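Local coordinates for protein beta-galactosidase (Trichoderma reesei, PDB 3OG2) that probably hydrolyses terminal non-reducing beta-D-galactose residues in beta-D-galactosides, as a family 35 glycoside hydrolase, at residues 66-71 with 357-362; 717-722 with 768-773. All blocks are in the same frame, centred on the assembly; numbering follows the deposited sequence.

Interaction 1 (66-71 with 357-362); sequences KALGFN and EKYSEL. With NAG (2-acetamido-2-deoxy-beta-D-glucopyranose), chain B; MAN (alpha-D-mannopyranose), chain C; BMA (beta-D-mannopyranose), chain D.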
loop_
_atom_site.group_PDB
_atom_site.type_symbol
_atom_site.label_atom_id
_atom_site.label_comp_id
_atom_site.label_asym_id
_atom_site.label_seq_id
_atom_site.Cartn_x
_atom_site.Cartn_y
_atom_site.Cartn_z
ATOM N N LYS A 66 6.788 10.029 7.209
ATOM C CA LYS A 66 7.490 11.303 7.452
ATOM C C LYS A 66 8.960 11.045 7.785
ATOM O O LYS A 66 9.841 11.792 7.379
ATOM C CB LYS A 66 6.782 12.039 8.591
ATOM C CG LYS A 66 7.375 13.371 8.938
ATOM C CD LYS A 66 6.982 14.474 7.969
ATOM C CE LYS A 66 7.489 15.819 8.547
ATOM N NZ LYS A 66 7.102 16.891 7.591
ATOM N N ALA A 67 9.226 9.974 8.548
ATOM C CA ALA A 67 10.608 9.725 8.924
ATOM C C ALA A 67 11.468 9.333 7.733
ATOM O O ALA A 67 12.715 9.413 7.818
ATOM C CB ALA A 67 10.624 8.623 10.000
ATOM N N LEU A 68 10.921 8.875 6.617
ATOM C CA LEU A 68 11.678 8.625 5.398
ATOM C C LEU A 68 12.215 9.926 4.776
ATOM O O LEU A 68 13.030 9.897 3.867
ATOM C CB LEU A 68 10.794 7.981 4.322
ATOM C CG LEU A 68 10.272 6.590 4.622
ATOM C CD1 LEU A 68 9.214 6.184 3.606
ATOM C CD2 LEU A 68 11.438 5.585 4.567
ATOM N N GLY A 69 11.712 11.079 5.207
ATOM C CA GLY A 69 12.007 12.330 4.547
ATOM C C GLY A 69 10.930 12.689 3.543
ATOM O O GLY A 69 11.076 13.683 2.823
ATOM N N PHE A 70 9.859 11.882 3.484
ATOM C CA PHE A 70 8.747 12.228 2.558
ATOM C C PHE A 70 7.947 13.410 3.109
ATOM O O PHE A 70 7.936 13.628 4.320
ATOM C CB PHE A 70 7.828 11.035 2.436
ATOM C CG PHE A 70 8.380 9.908 1.527
ATOM C CD1 PHE A 70 9.733 9.792 1.198
ATOM C CD2 PHE A 70 7.461 8.984 1.037
ATOM C CE1 PHE A 70 10.128 8.744 0.377
ATOM C CE2 PHE A 70 7.859 7.920 0.177
ATOM C CZ PHE A 70 9.222 7.812 -0.134
ATOM N N ASN A 71 7.258 14.109 2.183
ATOM C CA ASN A 71 6.419 15.236 2.629
ATOM C C ASN A 71 4.964 15.024 2.292
ATOM O O ASN A 71 4.124 15.843 2.722
ATOM C CB ASN A 71 6.898 16.575 2.051
ATOM C CG ASN A 71 7.238 16.456 0.580
ATOM O OD1 ASN A 71 6.597 15.746 -0.184
ATOM N ND2 ASN A 71 8.317 17.147 0.207
ATOM N N GLU A 357 15.087 -3.827 4.650
ATOM C CA GLU A 357 16.206 -2.929 4.304
ATOM C C GLU A 357 15.773 -1.812 3.369
ATOM O O GLU A 357 16.276 -0.686 3.432
ATOM C CB GLU A 357 17.329 -3.748 3.707
ATOM C CG GLU A 357 18.607 -2.902 3.540
ATOM C CD GLU A 357 19.907 -3.710 3.460
ATOM O OE1 GLU A 357 19.959 -4.905 3.901
ATOM O OE2 GLU A 357 20.902 -3.155 2.979
ATOM N N LYS A 358 14.805 -2.136 2.485
ATOM C CA LYS A 358 14.354 -1.117 1.532
ATOM C C LYS A 358 13.780 0.094 2.244
ATOM O O LYS A 358 13.832 1.202 1.717
ATOM C CB LYS A 358 13.311 -1.666 0.510
ATOM C CG LYS A 358 12.104 -2.288 1.202
ATOM C CD LYS A 358 11.129 -2.893 0.222
ATOM C CE LYS A 358 10.524 -1.856 -0.737
ATOM N NZ LYS A 358 9.630 -2.530 -1.744
ATOM N N TYR A 359 13.233 -0.022 3.439
ATOM C CA TYR A 359 12.770 1.167 4.193
ATOM C C TYR A 359 13.952 2.088 4.452
ATOM O O TYR A 359 13.894 3.311 4.240
ATOM C CB TYR A 359 12.058 0.718 5.502
ATOM C CG TYR A 359 11.625 1.927 6.312
ATOM C CD1 TYR A 359 12.484 2.531 7.251
ATOM C CD2 TYR A 359 10.332 2.474 6.129
ATOM C CE1 TYR A 359 12.118 3.640 7.984
ATOM C CE2 TYR A 359 9.957 3.586 6.858
ATOM C CZ TYR A 359 10.848 4.157 7.786
ATOM O OH TYR A 359 10.523 5.256 8.538
ATOM N N SER A 360 15.026 1.503 5.040
ATOM C CA SER A 360 16.142 2.369 5.453
ATOM C C SER A 360 16.825 2.982 4.250
ATOM O O SER A 360 17.259 4.143 4.322
ATOM C CB SER A 360 17.131 1.547 6.280
ATOM O OG SER A 360 16.461 0.985 7.425
ATOM N N GLU A 361 16.905 2.225 3.134
ATOM C CA GLU A 361 17.500 2.822 1.915
ATOM C C GLU A 361 16.630 3.960 1.392
ATOM O O GLU A 361 17.147 4.985 0.953
ATOM C CB GLU A 361 17.643 1.738 0.871
ATOM C CG GLU A 361 17.921 2.322 -0.518
ATOM C CD GLU A 361 19.174 3.157 -0.676
ATOM O OE1 GLU A 361 20.201 2.755 -0.049
ATOM O OE2 GLU A 361 19.217 4.193 -1.432
ATOM N N LEU A 362 15.294 3.799 1.458
ATOM C CA LEU A 362 14.412 4.874 0.973
ATOM C C LEU A 362 14.569 6.115 1.825
ATOM O O LEU A 362 14.531 7.236 1.280
ATOM C CB LEU A 362 12.989 4.343 0.964
ATOM C CG LEU A 362 11.926 5.230 0.363
ATOM C CD1 LEU A 362 12.289 5.716 -1.040
ATOM C CD2 LEU A 362 10.614 4.429 0.307
HETATM C C1 NAG B . 17.074 -4.962 9.448
HETATM C C2 NAG B . 18.345 -4.505 8.745
HETATM C C3 NAG B . 18.365 -4.958 7.300
HETATM C C4 NAG B . 18.152 -6.480 7.237
HETATM C C5 NAG B . 16.849 -6.830 7.985
HETATM C C6 NAG B . 16.609 -8.327 8.093
HETATM C C7 NAG B . 19.091 -2.353 9.680
HETATM C C8 NAG B . 18.821 -0.878 9.755
HETATM N N2 NAG B . 18.381 -3.029 8.782
HETATM O O3 NAG B . 19.554 -4.583 6.676
HETATM O O4 NAG B . 17.995 -6.828 5.858
HETATM O O5 NAG B . 17.001 -6.370 9.341
HETATM O O6 NAG B . 17.741 -8.994 8.625
HETATM O O7 NAG B . 19.821 -2.918 10.507
HETATM C C1 MAN C . 22.832 -6.254 4.973
HETATM C C2 MAN C . 23.220 -5.535 3.688
HETATM C C3 MAN C . 24.666 -5.957 3.332
HETATM C C4 MAN C . 25.607 -5.604 4.511
HETATM C C5 MAN C . 25.116 -6.360 5.768
HETATM C C6 MAN C . 25.951 -5.937 6.982
HETATM O O2 MAN C . 23.155 -4.137 3.919
HETATM O O3 MAN C . 25.057 -5.145 2.187
HETATM O O4 MAN C . 26.907 -6.051 4.187
HETATM O O5 MAN C . 23.763 -5.964 6.015
HETATM O O6 MAN C . 25.596 -6.756 8.107
HETATM C C1 BMA D . 18.652 -7.928 5.477
HETATM C C2 BMA D . 18.322 -8.257 4.014
HETATM C C3 BMA D . 19.147 -9.474 3.583
HETATM C C4 BMA D . 20.645 -9.223 3.805
HETATM C C5 BMA D . 20.861 -8.823 5.288
HETATM C C6 BMA D . 22.300 -8.538 5.641
HETATM O O2 BMA D . 18.563 -7.123 3.162
HETATM O O3 BMA D . 18.923 -9.671 2.193
HETATM O O4 BMA D . 21.321 -10.470 3.555
HETATM O O5 BMA D . 20.068 -7.639 5.592
HETATM O O6 BMA D . 22.878 -7.646 4.647
#
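Leu68 presses its two methyls against two residues of helix 357-370. This is the tight part of the contact. Methyl CD2 sits over one face of the Tyr359 ring, offset toward the rim. Leu68 CD2 is 3.5 Å from the Tyr359 ring centroid and 18° off the ring normal, a CH-pi contact. Leu68 CD2 also lies 3.4 Å from Tyr359 O. The other methyl, Leu68 CD1, meets Leu362 CD2 at 4.0 Å and stands over the centre of the Phe70 ring. Phe70 and Leu362 cross at about a right angle, with Phe70 CZ 3.7 Å from Leu362 CD2. Phe70 also stacks on Phe43 of strand 38-47. Gly69, at positive phi, closes off the preceding helix in a Schellman motif.

The looser side is at Ala67, which is partly exposed. Of 357-362 it touches just the phenol oxygen, with Ala67 CB 3.7 Å from Tyr359 OH. That hydroxyl bonds Lys64 O, and Trp559 touches both Ala67 and Tyr359.

Glu357 lies at the far end of 357-362 and does not touch 66-71. It accepts a bond from alpha-mannose O2 at Glu357 OE2 (2.6 Å) and one from beta-mannose O2 at Glu357 OE1 (2.7 Å). Tyr556 OH also bonds OE2. These sugars belong to a glycan attached to the protein, not to a substrate.

The contact itself is apolar. It packs the alpha-beta loop between helix 58-66 and strand 72-76 of the TIM barrel against helix 357-370. Its chemistry implies a fit set by side-chain shape and the CH-pi contact.

Interaction 2 (717-722 with 768-773); sequences GRFTAR and DRLVRG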
loop_
_atom_site.group_PDB
_atom_site.type_symbol
_atom_site.label_atom_id
_atom_site.label_comp_id
_atom_site.label_asym_id
_atom_site.label_seq_id
_atom_site.Cartn_x
_atom_site.Cartn_y
_atom_site.Cartn_z
ATOM N N GLY A 717 -32.319 -24.270 -6.988
ATOM C CA GLY A 717 -33.080 -24.530 -8.184
ATOM C C GLY A 717 -34.037 -25.704 -8.013
ATOM O O GLY A 717 -33.592 -26.839 -7.731
ATOM N N ARG A 718 -35.336 -25.453 -8.177
ATOM C CA ARG A 718 -36.349 -26.494 -8.058
ATOM C C ARG A 718 -36.670 -27.101 -9.427
ATOM O O ARG A 718 -36.889 -26.338 -10.396
ATOM C CB ARG A 718 -37.643 -25.899 -7.520
ATOM C CG ARG A 718 -37.657 -25.703 -6.021
ATOM C CD ARG A 718 -38.822 -24.818 -5.623
ATOM N NE ARG A 718 -39.083 -24.747 -4.192
ATOM C CZ ARG A 718 -38.368 -24.088 -3.305
ATOM N NH1 ARG A 718 -37.271 -23.400 -3.687
ATOM N NH2 ARG A 718 -38.726 -24.100 -2.013
ATOM N N PHE A 719 -36.761 -28.414 -9.494
ATOM C CA PHE A 719 -37.250 -29.041 -10.706
ATOM C C PHE A 719 -38.077 -30.273 -10.340
ATOM O O PHE A 719 -37.925 -30.812 -9.215
ATOM C CB PHE A 719 -36.099 -29.455 -11.649
ATOM C CG PHE A 719 -35.194 -30.577 -11.152
ATOM C CD1 PHE A 719 -34.031 -30.262 -10.421
ATOM C CD2 PHE A 719 -35.483 -31.916 -11.431
ATOM C CE1 PHE A 719 -33.210 -31.325 -10.007
ATOM C CE2 PHE A 719 -34.690 -32.949 -10.998
ATOM C CZ PHE A 719 -33.519 -32.646 -10.293
ATOM N N THR A 720 -38.887 -30.734 -11.288
ATOM C CA THR A 720 -39.607 -32.011 -11.110
ATOM C C THR A 720 -38.956 -33.059 -11.951
ATOM O O THR A 720 -38.741 -32.856 -13.136
ATOM C CB THR A 720 -41.067 -31.764 -11.569
ATOM O OG1 THR A 720 -41.629 -30.748 -10.721
ATOM C CG2 THR A 720 -41.808 -33.095 -11.430
ATOM N N ALA A 721 -38.573 -34.182 -11.344
ATOM C CA ALA A 721 -37.884 -35.194 -12.124
ATOM C C ALA A 721 -38.780 -35.737 -13.213
ATOM O O ALA A 721 -39.931 -36.133 -12.938
ATOM C CB ALA A 721 -37.366 -36.320 -11.221
ATOM N N ARG A 722 -38.235 -35.830 -14.428
ATOM C CA ARG A 722 -38.936 -36.444 -15.554
ATOM C C ARG A 722 -38.507 -37.867 -15.791
ATOM O O ARG A 722 -39.327 -38.702 -16.191
ATOM C CB ARG A 722 -38.721 -35.616 -16.828
ATOM C CG ARG A 722 -39.484 -34.288 -16.602
ATOM C CD ARG A 722 -40.478 -34.109 -17.746
ATOM N NE ARG A 722 -40.379 -32.704 -18.188
ATOM C CZ ARG A 722 -39.881 -32.447 -19.391
ATOM N NH1 ARG A 722 -39.512 -33.493 -20.121
ATOM N NH2 ARG A 722 -39.767 -31.213 -19.835
ATOM N N ASP A 768 -28.804 -38.983 -10.488
ATOM C CA ASP A 768 -29.351 -40.317 -10.661
ATOM C C ASP A 768 -30.305 -40.726 -9.561
ATOM O O ASP A 768 -30.344 -40.081 -8.489
ATOM C CB ASP A 768 -28.161 -41.298 -10.633
ATOM C CG ASP A 768 -28.495 -42.624 -11.283
ATOM O OD1 ASP A 768 -29.493 -42.803 -12.018
ATOM O OD2 ASP A 768 -27.692 -43.557 -11.046
ATOM N N ARG A 769 -31.070 -41.804 -9.797
ATOM C CA ARG A 769 -31.887 -42.437 -8.785
ATOM C C ARG A 769 -32.996 -41.494 -8.319
ATOM O O ARG A 769 -33.377 -41.466 -7.132
ATOM C CB ARG A 769 -31.047 -42.934 -7.612
ATOM C CG ARG A 769 -30.048 -43.990 -8.128
ATOM C CD ARG A 769 -29.172 -44.558 -7.011
ATOM N NE ARG A 769 -28.179 -43.569 -6.543
ATOM C CZ ARG A 769 -28.276 -42.998 -5.358
ATOM N NH1 ARG A 769 -29.273 -43.297 -4.544
ATOM N NH2 ARG A 769 -27.375 -42.132 -4.987
ATOM N N LEU A 770 -33.531 -40.737 -9.275
ATOM C CA LEU A 770 -34.653 -39.813 -8.966
ATOM C C LEU A 770 -36.005 -40.522 -9.095
ATOM O O LEU A 770 -36.158 -41.427 -9.946
ATOM C CB LEU A 770 -34.666 -38.616 -9.942
ATOM C CG LEU A 770 -33.316 -37.928 -10.126
ATOM C CD1 LEU A 770 -33.461 -36.837 -11.189
ATOM C CD2 LEU A 770 -32.800 -37.334 -8.828
ATOM N N VAL A 771 -36.947 -40.041 -8.278
ATOM C CA VAL A 771 -38.323 -40.531 -8.339
ATOM C C VAL A 771 -39.088 -39.679 -9.342
ATOM O O VAL A 771 -39.256 -38.460 -9.107
ATOM C CB VAL A 771 -38.958 -40.452 -6.958
ATOM C CG1 VAL A 771 -40.440 -40.895 -7.030
ATOM C CG2 VAL A 771 -38.149 -41.350 -6.014
ATOM N N ARG A 772 -39.536 -40.274 -10.434
ATOM C CA ARG A 772 -40.249 -39.466 -11.422
ATOM C C ARG A 772 -41.438 -38.740 -10.815
ATOM O O ARG A 772 -42.222 -39.342 -10.042
ATOM C CB ARG A 772 -40.710 -40.358 -12.592
ATOM C CG ARG A 772 -39.654 -40.935 -13.498
ATOM C CD ARG A 772 -40.125 -41.917 -14.522
ATOM N NE ARG A 772 -41.471 -41.742 -15.022
ATOM C CZ ARG A 772 -41.795 -42.012 -16.296
ATOM N NH1 ARG A 772 -40.890 -42.453 -17.173
ATOM N NH2 ARG A 772 -43.053 -41.824 -16.683
ATOM N N GLY A 773 -41.600 -37.475 -11.220
ATOM C CA GLY A 773 -42.701 -36.712 -10.658
ATOM C C GLY A 773 -42.433 -35.998 -9.340
ATOM O O GLY A 773 -43.213 -35.134 -8.919
#
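Leu770 packs on Ala721 and Phe719 where strand 713-720 runs out. Leu770 CB lies 3.8 Å from Ala721 CB. Leu770 CD1 reaches the edge of the Phe719 ring, near the ring plane, 4.1 Å from Phe719 CE2. The two side chains cross at about a right angle.

Val771 CB points away from 717-722. The residue contributes its carbonyl instead, with Val771 O 3.6 Å from Ala721 CB. Arg772 runs past the end of 717-722. Arg772 CG is 3.5 Å from Arg722 O, and this oxygen lies over one face of the guanidinium. Gly773 makes the polar link: Gly773 N donates to Ala721 O at 2.7 Å, nearly straight at 172°. Its carbonyl is met by a methyl, with Thr720 CG2 3.5 Å from Gly773 O.

Segment 768-773 lies in the loop between strands 760-767 and 775-782. Tyr776 of the second strand touches Ala721 and Leu770, and its hydroxyl bonds Val771 N. Backbone bonds of Phe719 with Tyr776 and of Ala721 with Arg774 continue the pairing up to the loop. Strand 713-720 lies between strands 775-782 and 820-824 in an antiparallel sheet.

Interactions 1 and 2 do not touch. Their centres are 66 Å apart, and their nearest atoms about 48 Å. They come in series along the chain and belong to different domains. Interaction 1 lies in the catalytic TIM barrel, its centre 15 Å from the centre of the chain. Interaction 2 lies in a later all-beta domain, 52 Å from that centre and away from the known sites. Interaction 1 does not line the galactose site: the side chain of Phe70 is about 12 Å from that of Glu278, which binds galactose in another structure of this protein. Its segment 357-362 does meet a glycan. The first contact is largely buried and apolar, whereas 717-722 with 768-773 is partly exposed and includes a backbone hydrogen bond.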